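Local coordinates for alkylhydroperoxidase AhpD core: uncharacterized peroxidase-related protein (PDB 2PRR) that probably acts as a peroxidase of the AhpD-like carboxymuconolactone decarboxylase family, using a redox CXXC motif, though its physiological substrate is uncharacterised, at residues C87-V92 with I179-N184; A83-L88 with L171-A176. All coordinates share one frame; numbering follows the deposited sequence.

In the fold
Contacts 1 and 2 lie on the same side of the chain's centre, their own centres 8 Å apart, and share Cys87 and Leu88. Segment 87-92 in contact 1 carries the CXXC motif, Cys87 and Cys90, the probable redox site by analogy with AhpD. Contact 2 reaches it from helix 156-179, where Asn173 ND2 lies 3.3 Å from Cys90 SG. The two also join through the backbone, since Met181 N is 2.7 Å from Ala176 O, a probable hydrogen bond. Bound diethylene glycol, probably from the crystallisation liquor, lies about 4 Å from the side chain of Tyr89, and such a molecule also lies about 6 Å from that of Asn173 (nearest atoms), consistent with a pocket beside the motif.

Contact 1: residues C87-V92 with I179-N184; sequences CLYCVV and IGMRPN
The CA atoms of Tyr89 and Pro183 come within 4.6 Å where the first turn of helix 88-102 meets the irregular loop after helix 156-179. The helix starts with the CXXC motif of AhpD-like peroxidases: Cys87 is its N-cap, with SG accepting from Cys90 N at 3.4 Å and an N-H...S angle of 161°. Cys87 SG and Cys90 SG are 3.4 Å apart, too far for a disulfide. Tyr89, between the cysteines, is the main contributor from the helix side, with Pro183 its counterpart on the loop. Tyr89 CG is anti to the backbone N (chi1 177°), which sets the ring against Met181 and Pro183. The side chain of selenomethionine Met181, extended through its first two torsions, lays SE over one ring face, a Met-aromatic contact 3.8 Å from the centroid and 15° off the normal. Arg182 O sits at the ring edge. Tyr89 OH makes a weak hydrogen bond to Val41 N of helix 40-45. Arg182 NH2 forms a salt bridge with Asp119 of the second subunit. Pro183 meets Leu88 and Val92 at about right angles: its CG is 4.1 Å from Leu88 CG, its CB 3.7 Å from Val92 CG1.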
ATOM      1  N   CYS D  87      -7.950  -1.325 -16.184  1.00 27.22           N
ATOM      2  CA  CYS D  87      -8.023  -1.938 -17.486  1.00 26.23           C
ATOM      3  C   CYS D  87      -8.816  -1.030 -18.401  1.00 28.86           C
ATOM      4  O   CYS D  87     -10.053  -0.918 -18.298  1.00 29.18           O
ATOM      5  CB  CYS D  87      -8.681  -3.304 -17.434  1.00 26.48           C
ATOM      6  SG  CYS D  87      -8.822  -4.085 -19.081  1.00 28.35           S
ATOM      7  N   LEU D  88      -8.098  -0.413 -19.328  1.00 29.06           N
ATOM      8  CA  LEU D  88      -8.690   0.492 -20.272  1.00 29.81           C
ATOM      9  C   LEU D  88      -9.723  -0.190 -21.192  1.00 28.86           C
ATOM     10  O   LEU D  88     -10.835   0.311 -21.317  1.00 28.21           O
ATOM     11  CB  LEU D  88      -7.565   1.179 -21.034  1.00 29.41           C
ATOM     12  CG  LEU D  88      -7.860   2.110 -22.207  1.00 37.44           C
ATOM     13  CD1 LEU D  88      -8.946   3.161 -21.909  1.00 39.15           C
ATOM     14  CD2 LEU D  88      -6.532   2.767 -22.593  1.00 35.03           C
ATOM     15  N   TYR D  89      -9.385  -1.319 -21.823  1.00 28.81           N
ATOM     16  CA  TYR D  89     -10.372  -1.998 -22.731  1.00 26.80           C
ATOM     17  C   TYR D  89     -11.668  -2.312 -21.995  1.00 26.67           C
ATOM     18  O   TYR D  89     -12.746  -1.927 -22.430  1.00 27.83           O
ATOM     19  CB  TYR D  89      -9.837  -3.298 -23.410  1.00 21.94           C
ATOM     20  CG  TYR D  89     -10.923  -4.007 -24.288  1.00 25.44           C
ATOM     21  CD1 TYR D  89     -11.851  -4.886 -23.733  1.00 11.44           C
ATOM     22  CD2 TYR D  89     -11.015  -3.758 -25.639  1.00 13.66           C
ATOM     23  CE1 TYR D  89     -12.881  -5.502 -24.526  1.00 27.18           C
ATOM     24  CE2 TYR D  89     -12.043  -4.394 -26.454  1.00 25.46           C
ATOM     25  CZ  TYR D  89     -12.953  -5.247 -25.863  1.00 14.05           C
ATOM     26  OH  TYR D  89     -13.939  -5.866 -26.634  1.00 36.87           O
ATOM     27  N   CYS D  90     -11.555  -2.993 -20.862  1.00 27.02           N
ATOM     28  CA  CYS D  90     -12.725  -3.456 -20.123  1.00 28.55           C
ATOM     29  C   CYS D  90     -13.615  -2.394 -19.522  1.00 29.14           C
ATOM     30  O   CYS D  90     -14.845  -2.502 -19.560  1.00 26.39           O
ATOM     31  CB  CYS D  90     -12.292  -4.443 -19.034  1.00 27.78           C
ATOM     32  SG  CYS D  90     -11.621  -5.948 -19.745  1.00 31.37           S
ATOM     33  N   VAL D  91     -12.998  -1.405 -18.900  1.00 27.57           N
ATOM     34  CA  VAL D  91     -13.741  -0.307 -18.336  1.00 27.58           C
ATOM     35  C   VAL D  91     -14.592   0.375 -19.417  1.00 28.35           C
ATOM     36  O   VAL D  91     -15.769   0.665 -19.207  1.00 26.77           O
ATOM     37  CB  VAL D  91     -12.765   0.732 -17.756  1.00 27.20           C
ATOM     38  CG1 VAL D  91     -13.438   2.034 -17.562  1.00 30.28           C
ATOM     39  CG2 VAL D  91     -12.165   0.259 -16.450  1.00 22.27           C
ATOM     40  N   VAL D  92     -13.953   0.656 -20.550  1.00 27.26           N
ATOM     41  CA  VAL D  92     -14.577   1.354 -21.649  1.00 29.96           C
ATOM     42  C   VAL D  92     -15.633   0.493 -22.366  1.00 28.49           C
ATOM     43  O   VAL D  92     -16.726   0.952 -22.610  1.00 29.20           O
ATOM     44  CB  VAL D  92     -13.503   1.902 -22.641  1.00 31.00           C
ATOM     45  CG1 VAL D  92     -14.146   2.461 -23.910  1.00 26.40           C
ATOM     46  CG2 VAL D  92     -12.640   3.001 -21.936  1.00 32.05           C
ATOM     47  N   ILE D 179      -1.434  -7.291 -23.466  1.00 29.82           N
ATOM     48  CA  ILE D 179      -1.307  -7.197 -24.921  1.00 30.53           C
ATOM     49  C   ILE D 179      -1.602  -5.790 -25.513  1.00 31.17           C
ATOM     50  O   ILE D 179      -1.401  -5.560 -26.712  1.00 33.22           O
ATOM     51  CB  ILE D 179      -2.187  -8.293 -25.653  1.00 29.51           C
ATOM     52  CG1 ILE D 179      -3.672  -7.988 -25.601  1.00 28.50           C
ATOM     53  CG2 ILE D 179      -1.958  -9.696 -25.073  1.00 28.27           C
ATOM     54  CD1 ILE D 179      -4.470  -8.880 -26.579  1.00 29.49           C
ATOM     55  N   GLY D 180      -2.071  -4.865 -24.679  1.00 31.51           N
ATOM     56  CA  GLY D 180      -2.408  -3.525 -25.111  1.00 29.02           C
ATOM     57  C   GLY D 180      -3.711  -3.540 -25.859  1.00 29.46           C
ATOM     58  O   GLY D 180      -3.880  -2.835 -26.880  1.00 31.26           O
HETATM   59  N   MSE D 181      -4.656  -4.325 -25.358  1.00 28.69           N
HETATM   60  CA  MSE D 181      -5.925  -4.477 -26.053  1.00 25.77           C
HETATM   61  C   MSE D 181      -6.627  -3.117 -26.079  1.00 30.27           C
HETATM   62  O   MSE D 181      -6.774  -2.464 -25.041  1.00 31.99           O
HETATM   63  CB  MSE D 181      -6.760  -5.554 -25.399  1.00 27.32           C
HETATM   64  CG  MSE D 181      -7.902  -6.053 -26.313  1.00 10.95           C
HETATM   65 SE   MSE D 181      -9.003  -7.023 -25.251  0.75 19.30          SE
HETATM   66  CE  MSE D 181      -7.884  -8.473 -25.103  1.00 22.56           C
ATOM     67  N   ARG D 182      -7.017  -2.681 -27.282  1.00 30.75           N
ATOM     68  CA  ARG D 182      -7.587  -1.354 -27.500  1.00 28.85           C
ATOM     69  C   ARG D 182      -9.104  -1.347 -27.672  1.00 30.80           C
ATOM     70  O   ARG D 182      -9.642  -2.018 -28.575  1.00 30.75           O
ATOM     71  CB  ARG D 182      -6.945  -0.701 -28.730  1.00 25.39           C
ATOM     72  CG  ARG D 182      -7.308   0.770 -28.900  1.00 26.93           C
ATOM     73  CD  ARG D 182      -6.955   1.348 -30.279  1.00 31.21           C
ATOM     74  NE  ARG D 182      -7.532   2.692 -30.424  1.00 32.21           N
ATOM     75  CZ  ARG D 182      -6.953   3.821 -30.006  1.00 26.30           C
ATOM     76  NH1 ARG D 182      -5.745   3.834 -29.468  1.00 28.82           N
ATOM     77  NH2 ARG D 182      -7.588   4.969 -30.157  1.00 32.52           N
ATOM     78  N   PRO D 183      -9.793  -0.558 -26.825  1.00 31.31           N
ATOM     79  CA  PRO D 183     -11.234  -0.459 -26.952  1.00 31.10           C
ATOM     80  C   PRO D 183     -11.646   0.225 -28.259  1.00 33.26           C
ATOM     81  O   PRO D 183     -11.017   1.198 -28.695  1.00 32.10           O
ATOM     82  CB  PRO D 183     -11.661   0.359 -25.735  1.00 30.71           C
ATOM     83  CG  PRO D 183     -10.382   0.987 -25.172  1.00 27.34           C
ATOM     84  CD  PRO D 183      -9.239   0.263 -25.717  1.00 29.07           C
ATOM     85  N   ASN D 184     -12.696  -0.302 -28.875  1.00 33.15           N
ATOM     86  CA  ASN D 184     -13.209   0.237 -30.116  1.00 34.14           C
ATOM     87  C   ASN D 184     -13.798   1.622 -29.894  1.00 34.88           C
ATOM     88  O   ASN D 184     -14.260   1.941 -28.804  1.00 35.69           O
ATOM     89  CB  ASN D 184     -14.289  -0.682 -30.715  1.00 34.07           C
ATOM     90  CG  ASN D 184     -13.849  -2.109 -30.824  1.00 30.07           C
ATOM     91  OD1 ASN D 184     -13.697  -2.816 -29.811  1.00 29.66           O
ATOM     92  ND2 ASN D 184     -13.681  -2.573 -32.047  1.00 32.16           N
TER

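Contact 2: residues A83-L88 with L171-A176; sequences AANQCL and LSNRMA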
ATOM      1  N   ALA D  83     -11.990  -1.121 -13.336  1.00 23.32           N
ATOM      2  CA  ALA D  83     -11.555   0.197 -12.981  1.00 24.11           C
ATOM      3  C   ALA D  83     -10.431   0.050 -11.934  1.00 22.61           C
ATOM      4  O   ALA D  83      -9.411   0.711 -12.065  1.00 26.84           O
ATOM      5  CB  ALA D  83     -12.721   1.040 -12.466  1.00 19.83           C
ATOM      6  N   ALA D  84     -10.598  -0.831 -10.947  1.00 25.20           N
ATOM      7  CA  ALA D  84      -9.537  -1.115  -9.886  1.00 22.61           C
ATOM      8  C   ALA D  84      -8.211  -1.652 -10.414  1.00 25.12           C
ATOM      9  O   ALA D  84      -7.160  -1.437  -9.814  1.00 27.77           O
ATOM     10  CB  ALA D  84     -10.054  -2.097  -8.939  1.00 17.48           C
ATOM     11  N   ASN D  85      -8.289  -2.424 -11.496  1.00 25.99           N
ATOM     12  CA  ASN D  85      -7.153  -2.977 -12.231  1.00 24.78           C
ATOM     13  C   ASN D  85      -6.658  -2.024 -13.316  1.00 25.23           C
ATOM     14  O   ASN D  85      -5.679  -2.335 -14.021  1.00 24.13           O
ATOM     15  CB  ASN D  85      -7.575  -4.297 -12.921  1.00 26.73           C
ATOM     16  CG  ASN D  85      -7.729  -5.427 -11.948  1.00 33.71           C
ATOM     17  OD1 ASN D  85      -7.116  -5.426 -10.875  1.00 13.88           O
ATOM     18  ND2 ASN D  85      -8.525  -6.418 -12.314  1.00 14.28           N
ATOM     19  N   GLN D  86      -7.343  -0.885 -13.471  1.00 24.72           N
ATOM     20  CA  GLN D  86      -7.016   0.084 -14.486  1.00 25.90           C
ATOM     21  C   GLN D  86      -6.926  -0.545 -15.846  1.00 25.89           C
ATOM     22  O   GLN D  86      -5.959  -0.332 -16.567  1.00 24.72           O
ATOM     23  CB  GLN D  86      -5.717   0.810 -14.154  1.00 28.54           C
ATOM     24  CG  GLN D  86      -5.800   1.474 -12.814  1.00 29.17           C
ATOM     25  CD  GLN D  86      -4.676   2.392 -12.584  1.00 30.05           C
ATOM     26  OE1 GLN D  86      -3.856   2.128 -11.726  1.00 28.23           O
ATOM     27  NE2 GLN D  86      -4.593   3.470 -13.379  1.00 30.19           N
ATOM     28  N   CYS D  87      -7.950  -1.325 -16.184  1.00 27.22           N
ATOM     29  CA  CYS D  87      -8.023  -1.938 -17.486  1.00 26.23           C
ATOM     30  C   CYS D  87      -8.816  -1.030 -18.401  1.00 28.86           C
ATOM     31  O   CYS D  87     -10.053  -0.918 -18.298  1.00 29.18           O
ATOM     32  CB  CYS D  87      -8.681  -3.304 -17.434  1.00 26.48           C
ATOM     33  SG  CYS D  87      -8.822  -4.085 -19.081  1.00 28.35           S
ATOM     34  N   LEU D  88      -8.098  -0.413 -19.328  1.00 29.06           N
ATOM     35  CA  LEU D  88      -8.690   0.492 -20.272  1.00 29.81           C
ATOM     36  C   LEU D  88      -9.723  -0.190 -21.192  1.00 28.86           C
ATOM     37  O   LEU D  88     -10.835   0.311 -21.317  1.00 28.21           O
ATOM     38  CB  LEU D  88      -7.565   1.179 -21.034  1.00 29.41           C
ATOM     39  CG  LEU D  88      -7.860   2.110 -22.207  1.00 37.44           C
ATOM     40  CD1 LEU D  88      -8.946   3.161 -21.909  1.00 39.15           C
ATOM     41  CD2 LEU D  88      -6.532   2.767 -22.593  1.00 35.03           C
ATOM     42  N   LEU D 171      -9.057 -12.089 -15.066  1.00 28.50           N
ATOM     43  CA  LEU D 171      -8.278 -12.780 -16.104  1.00 28.47           C
ATOM     44  C   LEU D 171      -8.261 -11.895 -17.358  1.00 28.55           C
ATOM     45  O   LEU D 171      -7.201 -11.536 -17.892  1.00 27.65           O
ATOM     46  CB  LEU D 171      -8.905 -14.164 -16.417  1.00 29.95           C
ATOM     47  CG  LEU D 171      -8.375 -15.068 -17.547  1.00 25.68           C
ATOM     48  CD1 LEU D 171      -9.057 -16.416 -17.471  1.00 29.20           C
ATOM     49  CD2 LEU D 171      -8.585 -14.475 -18.931  1.00 28.72           C
ATOM     50  N   SER D 172      -9.462 -11.562 -17.816  1.00 27.47           N
ATOM     51  CA  SER D 172      -9.655 -10.699 -18.965  1.00 27.51           C
ATOM     52  C   SER D 172      -8.849  -9.386 -18.862  1.00 28.18           C
ATOM     53  O   SER D 172      -8.177  -8.978 -19.803  1.00 28.30           O
ATOM     54  CB  SER D 172     -11.130 -10.395 -19.067  1.00 27.11           C
ATOM     55  OG  SER D 172     -11.407  -9.633 -20.206  1.00 27.58           O
ATOM     56  N   ASN D 173      -8.937  -8.718 -17.717  1.00 29.64           N
ATOM     57  CA  ASN D 173      -8.187  -7.490 -17.482  1.00 27.67           C
ATOM     58  C   ASN D 173      -6.724  -7.664 -17.729  1.00 27.22           C
ATOM     59  O   ASN D 173      -6.123  -6.875 -18.461  1.00 27.19           O
ATOM     60  CB  ASN D 173      -8.305  -7.024 -16.042  1.00 25.86           C
ATOM     61  CG  ASN D 173      -9.640  -6.453 -15.696  1.00 30.10           C
ATOM     62  OD1 ASN D 173      -9.814  -6.124 -14.536  1.00 15.33           O
ATOM     63  ND2 ASN D 173     -10.629  -6.387 -16.665  1.00 14.06           N
ATOM     64  N   ARG D 174      -6.165  -8.689 -17.083  1.00 27.80           N
ATOM     65  CA  ARG D 174      -4.749  -9.018 -17.175  1.00 27.54           C
ATOM     66  C   ARG D 174      -4.249  -9.331 -18.582  1.00 28.51           C
ATOM     67  O   ARG D 174      -3.149  -8.966 -18.935  1.00 29.96           O
ATOM     68  CB  ARG D 174      -4.417 -10.130 -16.184  1.00 28.88           C
ATOM     69  CG  ARG D 174      -4.363  -9.577 -14.756  1.00 22.03           C
ATOM     70  CD  ARG D 174      -4.102 -10.630 -13.693  1.00 25.81           C
ATOM     71  NE  ARG D 174      -4.120 -10.022 -12.356  1.00 18.81           N
ATOM     72  CZ  ARG D 174      -5.219  -9.624 -11.724  1.00 27.76           C
ATOM     73  NH1 ARG D 174      -6.435  -9.773 -12.259  1.00 32.09           N
ATOM     74  NH2 ARG D 174      -5.125  -9.059 -10.545  1.00 23.01           N
HETATM   75  N   MSE D 175      -5.063  -9.993 -19.384  1.00 27.70           N
HETATM   76  CA  MSE D 175      -4.726 -10.246 -20.761  1.00 29.03           C
HETATM   77  C   MSE D 175      -4.772  -8.944 -21.563  1.00 28.15           C
HETATM   78  O   MSE D 175      -3.857  -8.647 -22.341  1.00 28.04           O
HETATM   79  CB  MSE D 175      -5.711 -11.258 -21.378  1.00 30.87           C
HETATM   80  CG  MSE D 175      -5.529 -12.670 -20.885  1.00 28.74           C
HETATM   81 SE   MSE D 175      -3.805 -13.397 -21.276  0.75 21.39          SE
HETATM   82  CE  MSE D 175      -3.650 -13.086 -23.079  1.00 31.54           C
ATOM     83  N   ALA D 176      -5.855  -8.196 -21.342  1.00 27.28           N
ATOM     84  CA  ALA D 176      -6.122  -6.919 -21.971  1.00 25.13           C
ATOM     85  C   ALA D 176      -5.001  -5.956 -21.814  1.00 26.59           C
ATOM     86  O   ALA D 176      -4.593  -5.299 -22.792  1.00 25.32           O
ATOM     87  CB  ALA D 176      -7.384  -6.305 -21.380  1.00 25.31           C
TER
HETATM   88  O   HOH W   1      -8.717  -8.886 -10.391  1.00 16.87           O
HETATM   89  O   HOH W   2      -6.948  -7.417  -8.940  1.00 19.51           O
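Asn85 and Asn173 meet through their side-chain amides, turned 85° against each other. Asn85 ND2 donates to Asn173 OD1 at 2.6 Å, with a nearly straight N-H...O angle of 173°. The donor lies in the carbonyl plane of Asn173, on a lone pair, and the acceptor is almost in the amide plane of Asn85. In Asn173, CG stands beside the backbone N (chi1 -73°), which brings OD1 to Asn85 ND2 and sets the amide carbon CG against Cys87 CB, 3.7 Å away. Cys87 SG, anti to its own N, reaches on to Ala176 CB at 3.5 Å. Arg174, extended from CG to NE, meets Asn85 through two waters at the guanidinium edge. One accepts from both Asn85 ND2 and Arg174 NH1, 3.1 Å from each; the second donates to Asn85 OD1 and accepts from Arg174 NH2. Lys136 NZ also donates to Asn85 OD1, while Arg174 NH1 bonds to Gly170 O and NE to Cys135 O of the third subunit. The pairing thus joins helix 156-179 to the Schellman turn at Gln86, which ends helix 71-84 just before helix 88-102, in a chain with helices and no strands; Phe55 of helix 49-63 packs on Leu171 and Ser172.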